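Local atomic coordinates of amino Transferase (Eubacterium rectale, PDB entry 3ELE), a protein that probably transfers amino groups between amino acids and keto acids using pyridoxal-5'-phosphate, as in other class I and II aminotransferases. Residues H70-A75 with G284-P289; N101-M106 with E271-V276; E255-V260 with L291-I296. All blocks are in the same frame, centred on the assembly; numbering follows the deposited sequence.

Contact 1 (H70-A75 with G284-P289); sequences HGYTSA and GYVCAP. With PLP (pyridoxal-5'-phosphate), chain H.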
loop_
_atom_site.group_PDB
_atom_site.type_symbol
_atom_site.label_atom_id
_atom_site.label_comp_id
_atom_site.label_asym_id
_atom_site.label_seq_id
_atom_site.Cartn_x
_atom_site.Cartn_y
_atom_site.Cartn_z
ATOM N N HIS A 70 9.230 -11.976 -9.495
ATOM C CA HIS A 70 9.396 -10.844 -8.562
ATOM C C HIS A 70 9.264 -9.438 -9.139
ATOM O O HIS A 70 9.352 -8.479 -8.382
ATOM C CB HIS A 70 10.731 -10.990 -7.820
ATOM C CG HIS A 70 10.848 -12.278 -7.070
ATOM N ND1 HIS A 70 10.005 -12.602 -6.036
ATOM C CD2 HIS A 70 11.704 -13.316 -7.200
ATOM C CE1 HIS A 70 10.334 -13.788 -5.559
ATOM N NE2 HIS A 70 11.365 -14.241 -6.245
ATOM N N GLY A 71 9.023 -9.320 -10.447
ATOM C CA GLY A 71 8.965 -8.029 -11.121
ATOM C C GLY A 71 7.678 -7.275 -10.911
ATOM O O GLY A 71 6.699 -7.843 -10.434
ATOM N N TYR A 72 7.673 -5.997 -11.274
ATOM C CA TYR A 72 6.445 -5.197 -11.232
ATOM C C TYR A 72 5.418 -5.815 -12.192
ATOM O O TYR A 72 5.779 -6.269 -13.282
ATOM C CB TYR A 72 6.636 -3.754 -11.746
ATOM C CG TYR A 72 7.579 -2.859 -10.988
ATOM C CD1 TYR A 72 7.271 -2.434 -9.699
ATOM C CD2 TYR A 72 8.755 -2.374 -11.581
ATOM C CE1 TYR A 72 8.128 -1.579 -8.982
ATOM C CE2 TYR A 72 9.630 -1.506 -10.869
ATOM C CZ TYR A 72 9.289 -1.114 -9.562
ATOM O OH TYR A 72 10.098 -0.269 -8.835
ATOM N N THR A 73 4.164 -5.864 -11.757
ATOM C CA THR A 73 3.050 -6.208 -12.627
ATOM C C THR A 73 2.592 -4.803 -13.114
ATOM O O THR A 73 3.148 -3.785 -12.701
ATOM C CB THR A 73 1.909 -6.916 -11.846
ATOM O OG1 THR A 73 1.368 -6.045 -10.843
ATOM C CG2 THR A 73 2.412 -8.200 -11.161
ATOM N N SER A 74 1.584 -4.743 -13.977
ATOM C CA SER A 74 0.959 -3.451 -14.317
ATOM C C SER A 74 0.326 -2.882 -13.022
ATOM O O SER A 74 0.151 -3.620 -12.014
ATOM C CB SER A 74 -0.130 -3.652 -15.370
ATOM O OG SER A 74 -1.141 -4.521 -14.855
ATOM N N ALA A 75 -0.019 -1.596 -13.041
ATOM C CA ALA A 75 -0.656 -0.931 -11.885
ATOM C C ALA A 75 -1.902 -1.673 -11.366
ATOM O O ALA A 75 -2.054 -1.876 -10.151
ATOM C CB ALA A 75 -1.026 0.507 -12.235
ATOM N N GLY A 284 0.292 5.988 -3.207
ATOM C CA GLY A 284 1.621 5.398 -3.211
ATOM C C GLY A 284 1.667 3.933 -3.593
ATOM O O GLY A 284 2.673 3.289 -3.322
ATOM N N TYR A 285 0.603 3.409 -4.214
ATOM C CA TYR A 285 0.541 1.991 -4.595
ATOM C C TYR A 285 1.113 1.858 -5.994
ATOM O O TYR A 285 0.796 2.675 -6.855
ATOM C CB TYR A 285 -0.889 1.420 -4.584
ATOM C CG TYR A 285 -1.737 1.664 -3.358
ATOM C CD1 TYR A 285 -1.184 1.726 -2.082
ATOM C CD2 TYR A 285 -3.131 1.735 -3.457
ATOM C CE1 TYR A 285 -2.004 1.908 -0.938
ATOM C CE2 TYR A 285 -3.941 1.916 -2.304
ATOM C CZ TYR A 285 -3.343 2.002 -1.049
ATOM O OH TYR A 285 -4.040 2.167 0.127
ATOM N N VAL A 286 1.972 0.858 -6.207
ATOM C CA VAL A 286 2.575 0.611 -7.535
ATOM C C VAL A 286 1.939 -0.648 -8.138
ATOM O O VAL A 286 1.556 -0.651 -9.313
ATOM C CB VAL A 286 4.093 0.557 -7.462
ATOM C CG1 VAL A 286 4.707 0.203 -8.816
ATOM C CG2 VAL A 286 4.614 1.886 -6.954
ATOM N N CYS A 287 1.848 -1.706 -7.339
ATOM C CA CYS A 287 1.110 -2.913 -7.703
ATOM C C CYS A 287 0.956 -3.820 -6.484
ATOM O O CYS A 287 1.729 -3.688 -5.533
ATOM C CB CYS A 287 1.817 -3.700 -8.814
ATOM S SG CYS A 287 3.433 -4.427 -8.419
ATOM N N ALA A 288 -0.014 -4.742 -6.529
ATOM C CA ALA A 288 -0.192 -5.743 -5.475
ATOM C C ALA A 288 1.012 -6.665 -5.514
ATOM O O ALA A 288 1.633 -6.789 -6.582
ATOM C CB ALA A 288 -1.473 -6.542 -5.679
ATOM N N PRO A 289 1.361 -7.316 -4.372
ATOM C CA PRO A 289 2.531 -8.184 -4.388
ATOM C C PRO A 289 2.460 -9.287 -5.469
ATOM O O PRO A 289 1.530 -10.109 -5.490
ATOM C CB PRO A 289 2.572 -8.747 -2.971
ATOM C CG PRO A 289 1.876 -7.739 -2.154
ATOM C CD PRO A 289 0.756 -7.295 -3.025
HETATM N N1 PLP H . 12.802 6.326 -6.330
HETATM C C2 PLP H . 13.434 6.284 -7.576
HETATM C C2A PLP H . 14.452 7.318 -7.894
HETATM C C3 PLP H . 13.120 5.264 -8.488
HETATM O O3 PLP H . 13.761 5.207 -9.694
HETATM C C4 PLP H . 12.147 4.295 -8.144
HETATM C C4A PLP H . 11.771 3.258 -9.179
HETATM O O4A PLP H . 10.696 3.350 -9.781
HETATM C C5 PLP H . 11.521 4.365 -6.862
HETATM C C6 PLP H . 11.848 5.398 -5.960
HETATM C C5A PLP H . 10.454 3.393 -6.421
HETATM O O4P PLP H . 10.932 2.173 -5.909
HETATM P P PLP H . 9.824 1.156 -5.287
HETATM O O1P PLP H . 10.432 0.332 -4.184
HETATM O O2P PLP H . 9.367 0.263 -6.398
HETATM O O3P PLP H . 8.640 1.922 -4.773
HETATM O O HOH W 1 -1.824 -4.325 -8.642
#

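Contact 2 (N101-M106 with E271-V276); sequences NLYMTM and ELYAAV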
loop_
_atom_site.group_PDB
_atom_site.type_symbol
_atom_site.label_atom_id
_atom_site.label_comp_id
_atom_site.label_asym_id
_atom_site.label_seq_id
_atom_site.Cartn_x
_atom_site.Cartn_y
_atom_site.Cartn_z
ATOM N N ASN A 101 -12.440 -5.431 -15.407
ATOM C CA ASN A 101 -13.335 -4.984 -14.350
ATOM C C ASN A 101 -12.613 -5.020 -12.976
ATOM O O ASN A 101 -13.167 -4.514 -12.001
ATOM C CB ASN A 101 -14.615 -5.861 -14.302
ATOM C CG ASN A 101 -15.572 -5.592 -15.455
ATOM O OD1 ASN A 101 -15.823 -6.462 -16.276
ATOM N ND2 ASN A 101 -16.106 -4.393 -15.515
ATOM N N LEU A 102 -11.398 -5.591 -12.906
ATOM C CA LEU A 102 -10.651 -5.764 -11.642
ATOM C C LEU A 102 -9.445 -4.851 -11.530
ATOM O O LEU A 102 -8.838 -4.502 -12.551
ATOM C CB LEU A 102 -10.182 -7.218 -11.481
ATOM C CG LEU A 102 -11.160 -8.315 -11.037
ATOM C CD1 LEU A 102 -11.697 -7.976 -9.641
ATOM C CD2 LEU A 102 -12.290 -8.541 -12.015
ATOM N N TYR A 103 -9.134 -4.446 -10.293
ATOM C CA TYR A 103 -7.912 -3.684 -9.967
ATOM C C TYR A 103 -7.334 -4.366 -8.731
ATOM O O TYR A 103 -7.981 -4.350 -7.690
ATOM C CB TYR A 103 -8.236 -2.208 -9.712
ATOM C CG TYR A 103 -7.037 -1.337 -9.414
ATOM C CD1 TYR A 103 -6.517 -1.260 -8.131
ATOM C CD2 TYR A 103 -6.431 -0.579 -10.397
ATOM C CE1 TYR A 103 -5.417 -0.474 -7.832
ATOM C CE2 TYR A 103 -5.328 0.205 -10.110
ATOM C CZ TYR A 103 -4.827 0.263 -8.821
ATOM O OH TYR A 103 -3.732 1.041 -8.497
HETATM N N MSE A 104 -6.144 -4.958 -8.842
HETATM C CA MSE A 104 -5.541 -5.705 -7.736
HETATM C C MSE A 104 -4.943 -4.736 -6.712
HETATM O O MSE A 104 -4.209 -3.823 -7.078
HETATM C CB MSE A 104 -4.479 -6.699 -8.218
HETATM C CG MSE A 104 -4.974 -7.690 -9.298
HETATM SE SE MSE A 104 -6.594 -8.628 -8.849
HETATM C CE MSE A 104 -5.926 -9.656 -7.353
ATOM N N THR A 105 -5.269 -4.970 -5.442
ATOM C CA THR A 105 -4.882 -4.092 -4.339
ATOM C C THR A 105 -4.129 -4.850 -3.251
ATOM O O THR A 105 -4.052 -6.074 -3.264
ATOM C CB THR A 105 -6.119 -3.409 -3.704
ATOM O OG1 THR A 105 -6.963 -4.409 -3.114
ATOM C CG2 THR A 105 -6.903 -2.571 -4.727
HETATM N N MSE A 106 -3.608 -4.084 -2.301
HETATM C CA MSE A 106 -2.862 -4.582 -1.165
HETATM C C MSE A 106 -3.765 -4.717 0.055
HETATM O O MSE A 106 -3.513 -4.111 1.103
HETATM C CB MSE A 106 -1.666 -3.660 -0.931
HETATM C CG MSE A 106 -0.751 -3.656 -2.191
HETATM SE SE MSE A 106 0.900 -2.796 -1.910
HETATM C CE MSE A 106 0.213 -1.080 -1.780
ATOM N N GLU A 271 -14.433 5.981 -16.893
ATOM C CA GLU A 271 -14.131 7.129 -16.025
ATOM C C GLU A 271 -13.858 6.760 -14.566
ATOM O O GLU A 271 -12.932 7.316 -13.953
ATOM C CB GLU A 271 -15.270 8.142 -16.055
ATOM C CG GLU A 271 -15.062 9.361 -15.167
ATOM C CD GLU A 271 -16.161 10.359 -15.347
ATOM O OE1 GLU A 271 -16.258 10.876 -16.460
ATOM O OE2 GLU A 271 -16.909 10.613 -14.382
ATOM N N LEU A 272 -14.711 5.903 -14.007
ATOM C CA LEU A 272 -14.579 5.444 -12.619
ATOM C C LEU A 272 -13.359 4.545 -12.450
ATOM O O LEU A 272 -12.659 4.618 -11.431
ATOM C CB LEU A 272 -15.856 4.722 -12.153
ATOM C CG LEU A 272 -15.906 4.239 -10.682
ATOM C CD1 LEU A 272 -15.556 5.342 -9.689
ATOM C CD2 LEU A 272 -17.282 3.626 -10.362
ATOM N N TYR A 273 -13.112 3.677 -13.427
ATOM C CA TYR A 273 -11.933 2.813 -13.390
ATOM C C TYR A 273 -10.662 3.654 -13.475
ATOM O O TYR A 273 -9.700 3.341 -12.803
ATOM C CB TYR A 273 -11.976 1.774 -14.493
ATOM C CG TYR A 273 -10.968 0.674 -14.359
ATOM C CD1 TYR A 273 -11.266 -0.478 -13.647
ATOM C CD2 TYR A 273 -9.718 0.764 -14.982
ATOM C CE1 TYR A 273 -10.339 -1.525 -13.536
ATOM C CE2 TYR A 273 -8.781 -0.283 -14.890
ATOM C CZ TYR A 273 -9.100 -1.423 -14.163
ATOM O OH TYR A 273 -8.186 -2.452 -14.074
ATOM N N ALA A 274 -10.683 4.731 -14.266
ATOM C CA ALA A 274 -9.555 5.665 -14.353
ATOM C C ALA A 274 -9.303 6.287 -12.978
ATOM O O ALA A 274 -8.159 6.278 -12.525
ATOM C CB ALA A 274 -9.805 6.755 -15.427
ATOM N N ALA A 275 -10.364 6.740 -12.287
ATOM C CA ALA A 275 -10.235 7.355 -10.937
ATOM C C ALA A 275 -9.725 6.352 -9.878
ATOM O O ALA A 275 -8.993 6.717 -8.968
ATOM C CB ALA A 275 -11.541 7.978 -10.499
ATOM N N VAL A 276 -10.137 5.096 -10.011
ATOM C CA VAL A 276 -9.639 3.999 -9.170
ATOM C C VAL A 276 -8.123 3.863 -9.373
ATOM O O VAL A 276 -7.390 3.988 -8.405
ATOM C CB VAL A 276 -10.432 2.705 -9.412
ATOM C CG1 VAL A 276 -9.746 1.457 -8.751
ATOM C CG2 VAL A 276 -11.875 2.903 -8.889
#

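Contact 3 (E255-V260 with L291-I296); sequences ERIGYV and LFQKMI. With PLP (pyridoxal-5'-phosphate), chain E.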
loop_
_atom_site.group_PDB
_atom_site.type_symbol
_atom_site.label_atom_id
_atom_site.label_comp_id
_atom_site.label_asym_id
_atom_site.label_seq_id
_atom_site.Cartn_x
_atom_site.Cartn_y
_atom_site.Cartn_z
ATOM N N GLU A 255 -0.344 -10.744 4.228
ATOM C CA GLU A 255 0.177 -10.761 2.839
ATOM C C GLU A 255 -0.301 -9.621 1.914
ATOM O O GLU A 255 0.351 -9.328 0.906
ATOM C CB GLU A 255 -0.008 -12.150 2.214
ATOM C CG GLU A 255 0.540 -13.333 3.069
ATOM C CD GLU A 255 2.007 -13.220 3.497
ATOM O OE1 GLU A 255 2.703 -12.230 3.170
ATOM O OE2 GLU A 255 2.500 -14.154 4.176
ATOM N N ARG A 256 -1.406 -8.969 2.273
ATOM C CA ARG A 256 -1.899 -7.756 1.597
ATOM C C ARG A 256 -2.253 -8.003 0.129
ATOM O O ARG A 256 -1.534 -7.592 -0.778
ATOM C CB ARG A 256 -0.877 -6.583 1.747
ATOM C CG ARG A 256 -0.221 -6.426 3.126
ATOM C CD ARG A 256 -1.217 -6.491 4.261
ATOM N NE ARG A 256 -2.219 -5.442 4.187
ATOM C CZ ARG A 256 -3.517 -5.539 4.480
ATOM N NH1 ARG A 256 -4.099 -6.685 4.773
ATOM N NH2 ARG A 256 -4.271 -4.449 4.378
ATOM N N ILE A 257 -3.341 -8.727 -0.093
ATOM C CA ILE A 257 -3.811 -9.011 -1.457
ATOM C C ILE A 257 -5.338 -8.989 -1.527
ATOM O O ILE A 257 -6.031 -9.700 -0.799
ATOM C CB ILE A 257 -3.184 -10.335 -1.997
ATOM C CG1 ILE A 257 -3.608 -10.618 -3.451
ATOM C CG2 ILE A 257 -3.476 -11.527 -1.043
ATOM C CD1 ILE A 257 -3.225 -9.569 -4.457
ATOM N N GLY A 258 -5.858 -8.129 -2.390
ATOM C CA GLY A 258 -7.277 -8.046 -2.594
ATOM C C GLY A 258 -7.581 -7.361 -3.897
ATOM O O GLY A 258 -6.741 -7.333 -4.797
ATOM N N TYR A 259 -8.769 -6.788 -3.991
ATOM C CA TYR A 259 -9.145 -6.086 -5.207
ATOM C C TYR A 259 -10.294 -5.130 -5.017
ATOM O O TYR A 259 -10.959 -5.135 -3.971
ATOM C CB TYR A 259 -9.490 -7.072 -6.348
ATOM C CG TYR A 259 -10.663 -8.026 -6.110
ATOM C CD1 TYR A 259 -12.000 -7.580 -6.193
ATOM C CD2 TYR A 259 -10.445 -9.387 -5.857
ATOM C CE1 TYR A 259 -13.079 -8.449 -5.997
ATOM C CE2 TYR A 259 -11.533 -10.274 -5.678
ATOM C CZ TYR A 259 -12.842 -9.788 -5.753
ATOM O OH TYR A 259 -13.915 -10.631 -5.568
ATOM N N VAL A 260 -10.455 -4.292 -6.042
ATOM C CA VAL A 260 -11.590 -3.411 -6.239
ATOM C C VAL A 260 -12.200 -3.899 -7.570
ATOM O O VAL A 260 -11.500 -4.006 -8.592
ATOM C CB VAL A 260 -11.229 -1.925 -6.343
ATOM C CG1 VAL A 260 -12.482 -1.105 -6.715
ATOM C CG2 VAL A 260 -10.640 -1.417 -5.006
ATOM N N LEU A 291 4.143 -12.061 -6.183
ATOM C CA LEU A 291 4.130 -13.485 -5.762
ATOM C C LEU A 291 2.694 -13.926 -5.458
ATOM O O LEU A 291 2.255 -14.992 -5.917
ATOM C CB LEU A 291 5.044 -13.721 -4.539
ATOM C CG LEU A 291 4.975 -15.069 -3.813
ATOM C CD1 LEU A 291 5.324 -16.147 -4.791
ATOM C CD2 LEU A 291 5.898 -15.105 -2.601
ATOM N N PHE A 292 1.972 -13.070 -4.722
ATOM C CA PHE A 292 0.577 -13.340 -4.319
ATOM C C PHE A 292 -0.418 -13.209 -5.471
ATOM O O PHE A 292 -1.357 -13.991 -5.528
ATOM C CB PHE A 292 0.191 -12.558 -3.060
ATOM C CG PHE A 292 1.089 -12.869 -1.889
ATOM C CD1 PHE A 292 1.120 -14.151 -1.342
ATOM C CD2 PHE A 292 1.937 -11.919 -1.353
ATOM C CE1 PHE A 292 1.987 -14.452 -0.282
ATOM C CE2 PHE A 292 2.795 -12.216 -0.288
ATOM C CZ PHE A 292 2.825 -13.467 0.232
ATOM N N GLN A 293 -0.206 -12.273 -6.398
ATOM C CA GLN A 293 -1.043 -12.199 -7.612
ATOM C C GLN A 293 -0.978 -13.495 -8.411
ATOM O O GLN A 293 -2.011 -14.023 -8.809
ATOM C CB GLN A 293 -0.637 -11.058 -8.545
ATOM C CG GLN A 293 -0.886 -9.653 -8.010
ATOM C CD GLN A 293 -0.773 -8.602 -9.103
ATOM O OE1 GLN A 293 -1.379 -8.750 -10.161
ATOM N NE2 GLN A 293 -0.018 -7.524 -8.844
ATOM N N LYS A 294 0.244 -14.002 -8.619
ATOM C CA LYS A 294 0.465 -15.234 -9.377
ATOM C C LYS A 294 -0.094 -16.456 -8.635
ATOM O O LYS A 294 -0.668 -17.344 -9.262
ATOM C CB LYS A 294 1.940 -15.380 -9.793
ATOM C CG LYS A 294 2.400 -14.182 -10.677
ATOM C CD LYS A 294 3.793 -14.335 -11.225
ATOM C CE LYS A 294 4.465 -12.999 -11.534
ATOM N NZ LYS A 294 3.641 -11.998 -12.275
HETATM N N MSE A 295 0.034 -16.457 -7.306
HETATM C CA MSE A 295 -0.494 -17.541 -6.455
HETATM C C MSE A 295 -2.034 -17.615 -6.494
HETATM O O MSE A 295 -2.601 -18.716 -6.530
HETATM C CB MSE A 295 0.030 -17.386 -5.006
HETATM C CG MSE A 295 -0.544 -18.339 -3.945
HETATM SE SE MSE A 295 -2.266 -17.821 -3.179
HETATM C CE MSE A 295 -1.791 -16.153 -2.375
ATOM N N ILE A 296 -2.697 -16.454 -6.458
ATOM C CA ILE A 296 -4.181 -16.355 -6.472
ATOM C C ILE A 296 -4.834 -17.017 -7.711
ATOM O O ILE A 296 -5.965 -17.518 -7.614
ATOM C CB ILE A 296 -4.685 -14.854 -6.229
ATOM C CG1 ILE A 296 -4.960 -14.586 -4.737
ATOM C CG2 ILE A 296 -5.972 -14.517 -6.951
ATOM C CD1 ILE A 296 -3.799 -14.154 -3.988
HETATM N N1 PLP E . -13.305 -4.660 6.528
HETATM C C2 PLP E . -13.744 -5.268 7.707
HETATM C C2A PLP E . -15.192 -5.193 8.070
HETATM C C3 PLP E . -12.836 -5.969 8.527
HETATM O O3 PLP E . -13.264 -6.585 9.678
HETATM C C4 PLP E . -11.465 -6.028 8.184
HETATM C C4A PLP E . -10.513 -6.393 9.309
HETATM O O4A PLP E . -10.090 -5.518 10.066
HETATM C C5 PLP E . -11.042 -5.400 6.973
HETATM C C6 PLP E . -11.973 -4.714 6.154
HETATM C C5A PLP E . -9.596 -5.372 6.524
HETATM O O4P PLP E . -9.247 -6.434 5.694
HETATM P P PLP E . -7.769 -6.416 5.049
HETATM O O1P PLP E . -7.807 -7.028 3.679
HETATM O O2P PLP E . -6.864 -7.281 5.877
HETATM O O3P PLP E . -7.208 -5.034 4.968
#

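Contact 1 (H70-A75 with G284-P289)
Thr73 and Cys287 meet at the tight end of this contact, where the hydroxyl OG1 of Thr73 comes within 3.1 Å of CB of Cys287. Chi1 of 62° sets OG1 between the backbone N and the carbonyl carbon, and there it donates to Ser74 O at 3.0 Å while receiving Gln293 NE2 from helix 290-296. Two hydrogen bonds therefore hold OG1 although it is packed against a carbon. The sulphur of Cys287 lies beside it, 4.2 Å from Tyr72 CA. Tyr72 belongs to the packed part as well: it crosses Val286 obliquely, its CD1 3.8 Å from CG1, and its hydroxyl donates at 2.6 Å to O2P of the cofactor held by the second subunit, the phosphate oxygen lying in the ring plane. A tyrosine reaches across the dimer in this way as in aspartate aminotransferase and its class I relatives.

The other side is looser. Ala75 is exposed; its CA-H meets Val286 O in an almost straight contact (172° at the hydrogen), and a water that donates to Ala75 O also accepts from Ala288 N at 2.8 Å, bridging the two backbones. The two loops meet between helices: 70-75 leads from helix 66-70 to helix 79-93. The loop 284-289 joins helix 269-282 to helix 290-296, with Pro289 as N-cap and Tyr285 packed on helix 108-119.

Contact 2 (N101-M106 with E271-V276)
Strand 102-105, carrying Leu102 and Tyr103, runs nearly parallel to the helical segment 271-276, which turns Tyr273 and Val276 against it. The axes make an angle of 12° and approach to 10.0 Å, a spacing that leaves the bridging to side chains. CA of Asn101 is 8.0 Å from CA of Tyr273, and CA of Tyr103 is 7.9 Å from CA of Val276, so the separation of the backbones hardly changes between these two pairs.

Tyr273 spans the gap. Its CG is anti to the backbone N (chi1 -168°), and the ring runs on until the hydroxyl donates to Leu102 O at 2.6 Å. That donor stands 31° out of the carbonyl plane, while the carbonyl oxygen itself lies at the edge of the ring. Lys269, one turn back on the helix, makes a cation-pi contact with the same ring.

The bond matters because of where the strand lies. The seven-stranded mixed sheet is that of the large domain of fold type I aminotransferases, and 102-105 is its outermost strand on this side within the chain: Tyr103 pairs inward with Val260, whereas Leu102 O turns to the outer edge. A phenylalanine in place of Tyr273 would probably leave Leu102 O without this donor and the ring less firmly fixed.

Tyr103 points its side chain toward the helix. Val276 lays CG1 over one face of the Tyr103 ring near its root, 3.9 Å from CG, the two side chains sliding past each other in opposite directions. The Tyr273 hydroxyl sits at the edge of that ring, and Tyr103 CB lies 4.4 Å from Tyr273 CE1. Ile114 of helix 108-119 packs against both Tyr103 and Val276.

Contact 3 (E255-V260 with L291-I296)
Glu255 and Phe292 make the aromatic part of this contact. CB of Glu255 lies over one face of the Phe292 ring, 3.8 Å from the centroid and 14° off the ring normal, a CH-pi contact. The chain bends at chi2 (-54°), which carries CD out past the CZ rim of the Phe292 ring, with OE1 of Glu255 3.2 Å from CZ, and the carboxylate plane ends 30° from that of the ring. The Glu255 carboxylate is held across the dimer: OE2 bonds His70 ND1 and OE1 bonds Leu291 N, both of the second subunit, which would probably stabilise its negative charge.

The apolar part centres on Ile257, whose side chain points toward the helix. Its CB is 4.2 Å from CB of Phe292, and its CD1 is 4.3 Å from CG of Gln293; Ile296 lies beyond, though the placing of its CD1 is doubtful. Ile257 leads into strand 258-261, the strand antiparallel to both its neighbours in the large-domain sheet of fold type I aminotransferases, and helix 290-296 packs beside that entrance.

The hydrogen-bonding part turns away from the helix. Between Glu255 and Ile257, Arg256 directs its guanidinium edge-on at the phosphate of this subunit's pyridoxal-5'-phosphate. NH1 donates to O2P at 3.0 Å and NH2 to O3P at 3.1 Å, both nearly straight, so that two bonds fix the plane of the group; Pro253 O takes a further bond from NH1.

The centres of contacts 1 and 3 are about 10 Å apart, those of 1 and 2 about 13 Å, and those of 2 and 3 about 15 Å. Along the chain, contact 2 falls wholly between the two halves of contact 1, while contact 3 alternates with both. Contacts 2 and 3 share the large-domain sheet, where strands 102-105 and 258-261 are neighbours, and the loop 284-289 of contact 1 links the helices that supply their second segments. Ala288 touches both Thr105 and Ile257. All three reach the second subunit, and contacts 1 and 3 serve different cofactors: each phosphate is bound by Arg256 of one subunit and Tyr72 of the other, making each pocket a product of the dimer.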